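Local coordinates for protein endosialidase (Enterobacteria phage phi92, PDB 4HIZ) that hydrolyses internal alpha-2,8 and alpha-2,9 linkages of sialic acid polymers as an endosialidase, probably to breach the polysialic acid capsule of its bacterial host, at residues G67-N72 with Y518-K523; D481-Y486 with T525-V530. All coordinates share one frame; numbering follows the deposited sequence.

Contact 1 of 2, residues G67-N72 with Y518-K523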
# COMPACT_ATOMS: atom_id res chain seq x y z
N GLY A 67 25.29 -3.64 19.10
CA GLY A 67 25.68 -2.71 20.16
C GLY A 67 27.12 -2.25 20.04
O GLY A 67 27.48 -1.24 20.66
N PHE A 68 27.95 -2.98 19.28
CA PHE A 68 29.35 -2.62 19.18
C PHE A 68 29.45 -1.22 18.55
O PHE A 68 30.22 -0.34 19.01
CB PHE A 68 30.16 -3.66 18.38
CG PHE A 68 31.64 -3.39 18.42
CD1 PHE A 68 32.40 -3.83 19.49
CD2 PHE A 68 32.26 -2.63 17.42
CE1 PHE A 68 33.78 -3.53 19.55
CE2 PHE A 68 33.63 -2.34 17.47
CZ PHE A 68 34.39 -2.79 18.54
N PHE A 69 28.66 -1.01 17.49
CA PHE A 69 28.44 0.33 16.94
C PHE A 69 26.99 0.70 17.16
O PHE A 69 26.11 -0.15 17.06
CB PHE A 69 28.70 0.38 15.42
CG PHE A 69 30.14 0.17 15.06
CD1 PHE A 69 31.12 1.01 15.55
CD2 PHE A 69 30.51 -0.89 14.26
CE1 PHE A 69 32.46 0.80 15.21
CE2 PHE A 69 31.84 -1.10 13.91
CZ PHE A 69 32.82 -0.26 14.39
N ASP A 70 26.74 1.98 17.41
CA ASP A 70 25.36 2.44 17.51
C ASP A 70 24.86 2.74 16.09
O ASP A 70 24.75 3.89 15.67
CB ASP A 70 25.29 3.66 18.43
CG ASP A 70 25.69 3.31 19.87
OD1 ASP A 70 25.37 2.19 20.32
OD2 ASP A 70 26.34 4.15 20.53
N GLY A 71 24.59 1.68 15.35
CA GLY A 71 24.19 1.79 13.95
C GLY A 71 23.19 0.68 13.66
O GLY A 71 23.27 -0.40 14.25
N ASN A 72 22.25 0.95 12.76
CA ASN A 72 21.22 -0.02 12.40
C ASN A 72 20.81 0.11 10.95
O ASN A 72 20.95 1.18 10.36
CB ASN A 72 19.99 0.17 13.30
CG ASN A 72 20.23 -0.36 14.69
OD1 ASN A 72 20.20 -1.57 14.92
ND2 ASN A 72 20.49 0.54 15.63
N TYR A 518 18.90 0.04 0.95
CA TYR A 518 18.97 -0.01 2.41
C TYR A 518 19.77 1.19 2.90
O TYR A 518 20.61 1.73 2.16
CB TYR A 518 19.68 -1.30 2.88
CG TYR A 518 18.88 -2.55 2.49
CD1 TYR A 518 18.95 -3.06 1.18
CD2 TYR A 518 18.04 -3.16 3.42
CE1 TYR A 518 18.20 -4.18 0.81
CE2 TYR A 518 17.30 -4.31 3.06
CZ TYR A 518 17.36 -4.78 1.76
OH TYR A 518 16.61 -5.88 1.38
N SER A 519 19.51 1.59 4.15
CA SER A 519 20.28 2.67 4.78
C SER A 519 20.82 2.19 6.12
O SER A 519 20.04 1.75 7.00
CB SER A 519 19.35 3.85 4.98
OG SER A 519 19.98 4.85 5.78
N TYR A 520 22.15 2.24 6.28
CA TYR A 520 22.75 1.95 7.57
C TYR A 520 22.99 3.29 8.24
O TYR A 520 23.80 4.12 7.74
CB TYR A 520 24.08 1.21 7.38
CG TYR A 520 24.74 0.83 8.67
CD1 TYR A 520 24.36 -0.34 9.36
CD2 TYR A 520 25.74 1.62 9.23
CE1 TYR A 520 24.99 -0.70 10.57
CE2 TYR A 520 26.37 1.27 10.42
CZ TYR A 520 26.01 0.12 11.08
OH TYR A 520 26.68 -0.20 12.26
N ARG A 521 22.27 3.55 9.34
CA ARG A 521 22.31 4.86 9.99
C ARG A 521 23.16 4.70 11.26
O ARG A 521 22.81 3.91 12.16
CB ARG A 521 20.89 5.31 10.36
CG ARG A 521 20.91 6.69 11.02
CD ARG A 521 19.47 7.19 11.39
NE ARG A 521 18.95 6.57 12.61
CZ ARG A 521 17.87 7.04 13.24
NH1 ARG A 521 17.15 8.02 12.71
NH2 ARG A 521 17.45 6.47 14.38
N LEU A 522 24.27 5.44 11.29
CA LEU A 522 25.31 5.30 12.31
C LEU A 522 25.43 6.57 13.15
O LEU A 522 25.61 7.70 12.61
CB LEU A 522 26.68 5.01 11.64
CG LEU A 522 27.87 4.96 12.61
CD1 LEU A 522 27.76 3.76 13.55
CD2 LEU A 522 29.18 4.84 11.81
N LYS A 523 25.35 6.43 14.47
CA LYS A 523 25.56 7.58 15.39
C LYS A 523 27.00 8.08 15.32
O LYS A 523 27.95 7.31 15.49
CB LYS A 523 25.19 7.14 16.82
CG LYS A 523 25.53 8.14 17.92
CD LYS A 523 24.89 7.63 19.22
CE LYS A 523 25.12 8.58 20.39
NZ LYS A 523 26.56 8.81 20.60
O HOH W 1 28.05 6.25 20.07
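Gly71 and Asn72 pair with Leu522 and Arg521 in the "velcro" closure of the beta-propeller: an early strand adds itself antiparallel to the last strand of the domain. Gly71 and Leu522 form a non-hydrogen-bonded pair. Asn72 and Arg521 form the hydrogen-bonded one, with Arg521 N to Asn72 O at 2.9 Å and Asn72 N to Arg521 O at 3.1 Å, the latter donor tilted 32° from the carbonyl plane. Before the strand, Asp70 centres an inverse gamma turn, and Lys523 N reaches Asp70 O almost straight, at 2.9 Å. The Tyr520 ring lies with one face under Asn72 N. Its CG, anti to the backbone N (chi1 -178°), starts the ring off beside the backbone of strand 71-72; OH lies 3.6 Å from Gly71 CA, where a CB would collide with it and crowd Leu522 CD1, and near Phe69 CB. Leu522 CD1 touches Phe69 CB at 4.0 Å. Asp70 and Lys523 run side by side, and a water joins OD2 to NZ, but their salt bridges go to Lys45 and Asp42 of the second subunit. Strand 71-75 edges a four-stranded sheet, with 516-523 between it and 483-490; Phe69 and Leu522 both pack on Met438 of strand 435-442.

Contact 2 of 2, residues D481-Y486 with T525-V530. With EDO (1,2-ethanediol), chain R.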
# COMPACT_ATOMS: atom_id res chain seq x y z
N ASP A 481 23.40 16.07 10.70
CA ASP A 481 23.60 16.30 12.13
C ASP A 481 24.38 15.15 12.76
O ASP A 481 25.48 14.81 12.30
CB ASP A 481 22.23 16.57 12.83
CG ASP A 481 21.52 17.81 12.25
OD1 ASP A 481 22.14 18.89 12.24
OD2 ASP A 481 20.36 17.70 11.78
N GLY A 482 23.79 14.50 13.75
CA GLY A 482 24.46 13.43 14.48
C GLY A 482 24.35 12.03 13.92
O GLY A 482 24.72 11.08 14.60
N TRP A 483 23.88 11.91 12.68
CA TRP A 483 23.75 10.61 12.05
C TRP A 483 24.46 10.58 10.70
O TRP A 483 24.40 11.54 9.91
CB TRP A 483 22.27 10.31 11.77
CG TRP A 483 21.37 10.07 12.93
CD1 TRP A 483 20.30 10.84 13.32
CD2 TRP A 483 21.40 8.94 13.81
NE1 TRP A 483 19.66 10.24 14.40
CE2 TRP A 483 20.34 9.09 14.73
CE3 TRP A 483 22.26 7.83 13.93
CZ2 TRP A 483 20.08 8.14 15.74
CZ3 TRP A 483 22.02 6.89 14.95
CH2 TRP A 483 20.93 7.05 15.84
N LEU A 484 25.16 9.49 10.43
CA LEU A 484 25.77 9.25 9.12
C LEU A 484 24.96 8.12 8.44
O LEU A 484 24.48 7.22 9.13
CB LEU A 484 27.22 8.82 9.36
CG LEU A 484 27.98 8.34 8.10
CD1 LEU A 484 29.50 8.66 8.24
CD2 LEU A 484 27.79 6.83 7.85
N TYR A 485 24.79 8.18 7.12
CA TYR A 485 24.01 7.20 6.37
C TYR A 485 24.87 6.59 5.27
O TYR A 485 25.40 7.32 4.42
CB TYR A 485 22.80 7.86 5.71
CG TYR A 485 21.92 8.57 6.73
CD1 TYR A 485 22.22 9.88 7.13
CD2 TYR A 485 20.81 7.94 7.30
CE1 TYR A 485 21.46 10.55 8.09
CE2 TYR A 485 20.05 8.61 8.24
CZ TYR A 485 20.37 9.89 8.62
OH TYR A 485 19.60 10.54 9.59
N TYR A 486 25.00 5.27 5.30
CA TYR A 486 25.53 4.55 4.13
C TYR A 486 24.32 3.96 3.45
O TYR A 486 23.63 3.10 4.03
CB TYR A 486 26.51 3.46 4.57
CG TYR A 486 26.96 2.47 3.48
CD1 TYR A 486 27.37 2.91 2.23
CD2 TYR A 486 26.95 1.09 3.71
CE1 TYR A 486 27.82 2.05 1.26
CE2 TYR A 486 27.38 0.18 2.74
CZ TYR A 486 27.81 0.68 1.51
OH TYR A 486 28.24 -0.20 0.54
N THR A 525 27.84 11.55 16.68
CA THR A 525 28.07 12.57 17.71
C THR A 525 27.28 12.18 18.96
O THR A 525 26.49 11.23 18.90
CB THR A 525 27.56 14.01 17.32
OG1 THR A 525 26.12 14.04 17.34
CG2 THR A 525 28.06 14.46 15.97
N GLU A 526 27.46 12.91 20.05
CA GLU A 526 26.59 12.68 21.21
C GLU A 526 25.16 13.04 20.84
O GLU A 526 24.93 14.03 20.13
CB GLU A 526 27.04 13.51 22.43
CG GLU A 526 28.38 13.02 22.97
CD GLU A 526 28.75 13.55 24.35
OE1 GLU A 526 27.88 14.11 25.06
OE2 GLU A 526 29.93 13.41 24.72
N HIS A 527 24.20 12.24 21.29
CA HIS A 527 22.81 12.59 21.08
C HIS A 527 22.21 13.10 22.39
O HIS A 527 21.68 12.33 23.20
CB HIS A 527 22.05 11.38 20.52
CG HIS A 527 22.43 11.05 19.11
ND1 HIS A 527 21.93 9.97 18.43
CD2 HIS A 527 23.28 11.67 18.26
CE1 HIS A 527 22.45 9.93 17.21
NE2 HIS A 527 23.27 10.96 17.08
N ASP A 528 22.31 14.42 22.58
CA ASP A 528 21.90 15.07 23.82
C ASP A 528 20.44 15.52 23.73
O ASP A 528 20.11 16.71 23.90
CB ASP A 528 22.83 16.25 24.16
CG ASP A 528 22.91 17.29 23.06
OD1 ASP A 528 22.61 16.99 21.87
OD2 ASP A 528 23.31 18.44 23.39
N PHE A 529 19.57 14.55 23.46
CA PHE A 529 18.14 14.81 23.29
C PHE A 529 17.43 13.50 23.55
O PHE A 529 18.05 12.43 23.48
CB PHE A 529 17.80 15.34 21.87
CG PHE A 529 18.46 14.56 20.73
CD1 PHE A 529 17.91 13.34 20.29
CD2 PHE A 529 19.61 15.04 20.11
CE1 PHE A 529 18.52 12.63 19.25
CE2 PHE A 529 20.22 14.31 19.07
CZ PHE A 529 19.68 13.12 18.64
N VAL A 530 16.15 13.60 23.84
CA VAL A 530 15.31 12.43 24.05
C VAL A 530 14.96 11.83 22.69
O VAL A 530 14.93 12.55 21.67
CB VAL A 530 14.05 12.89 24.82
CG1 VAL A 530 13.00 11.82 24.87
CG2 VAL A 530 14.50 13.30 26.23
C1 EDO R . 20.75 19.72 7.32
O1 EDO R . 19.90 20.32 6.34
C2 EDO R . 19.99 19.38 8.60
O2 EDO R . 20.91 19.49 9.69
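His527 meets the turn at Gly482 and the indole of Trp483 with one edge of its ring, fastening the loop that follows the propeller's last strand onto a beta-hairpin. A single hydrogen bond joins the two segments: His527 NE2 donates to Gly482 O at 2.9 Å. The oxygen lies in the imidazole plane, whereas NE2 stands above the carbonyl plane, at a C=O...N angle of 111°. Within the loop, Thr525 OG1 donates to Glu526 O at 3.0 Å.

The aromatic part is a T-shaped (edge-to-face) pair. His527 CE1 sits over the six-membered ring of Trp483, offset toward its rim and 3.3 Å from CZ2; the planes meet at 69°. The guanidinium of Arg521, also held by Asp122 O and by a salt bridge to Asp533, makes a cation-pi contact on the opposite indole face, so Trp483 is covered from both sides.

Van der Waals contact is supplied by Thr525, whose OG1, set between the backbone N and the carbonyl carbon (chi1 71°), packs 3.4 Å from Gly482 CA. A 1,2-ethanediol, probably from the crystallisation liquor, gives a weak hydrogen bond from O2 to Asp481 OD2 and also binds Asn95 N.

Beyond the loop stands the second subunit, whose Asp42 accepts from His527 N and whose Ser44 packs on His527. Gly482 lies in the turn between strands 473-480 and 483-490, and its backbone is hydrogen-bonded to that of Ile524, just past strand 516-523.

Overall arrangement
From the N terminus, 67-72 comes first, then 481-486, 518-523 and 525-530, so the two contacts cross along the chain. Contact 1 closes a loop of 445 residues and joins the start of the propeller to its end; contact 2 spans only 38 and ties the next loop, on the way to the C-terminal region, back to the four-stranded sheet that contact 1 completes. They share neighbouring strands: Leu522 N lies 2.8 Å from Leu484 O and Tyr520 N 2.8 Å from Tyr486 O, probable hydrogen bonds that continue the sheet from one contact into the other. Both also face the second subunit, so ring closure, chain exit and trimer interface meet in one region.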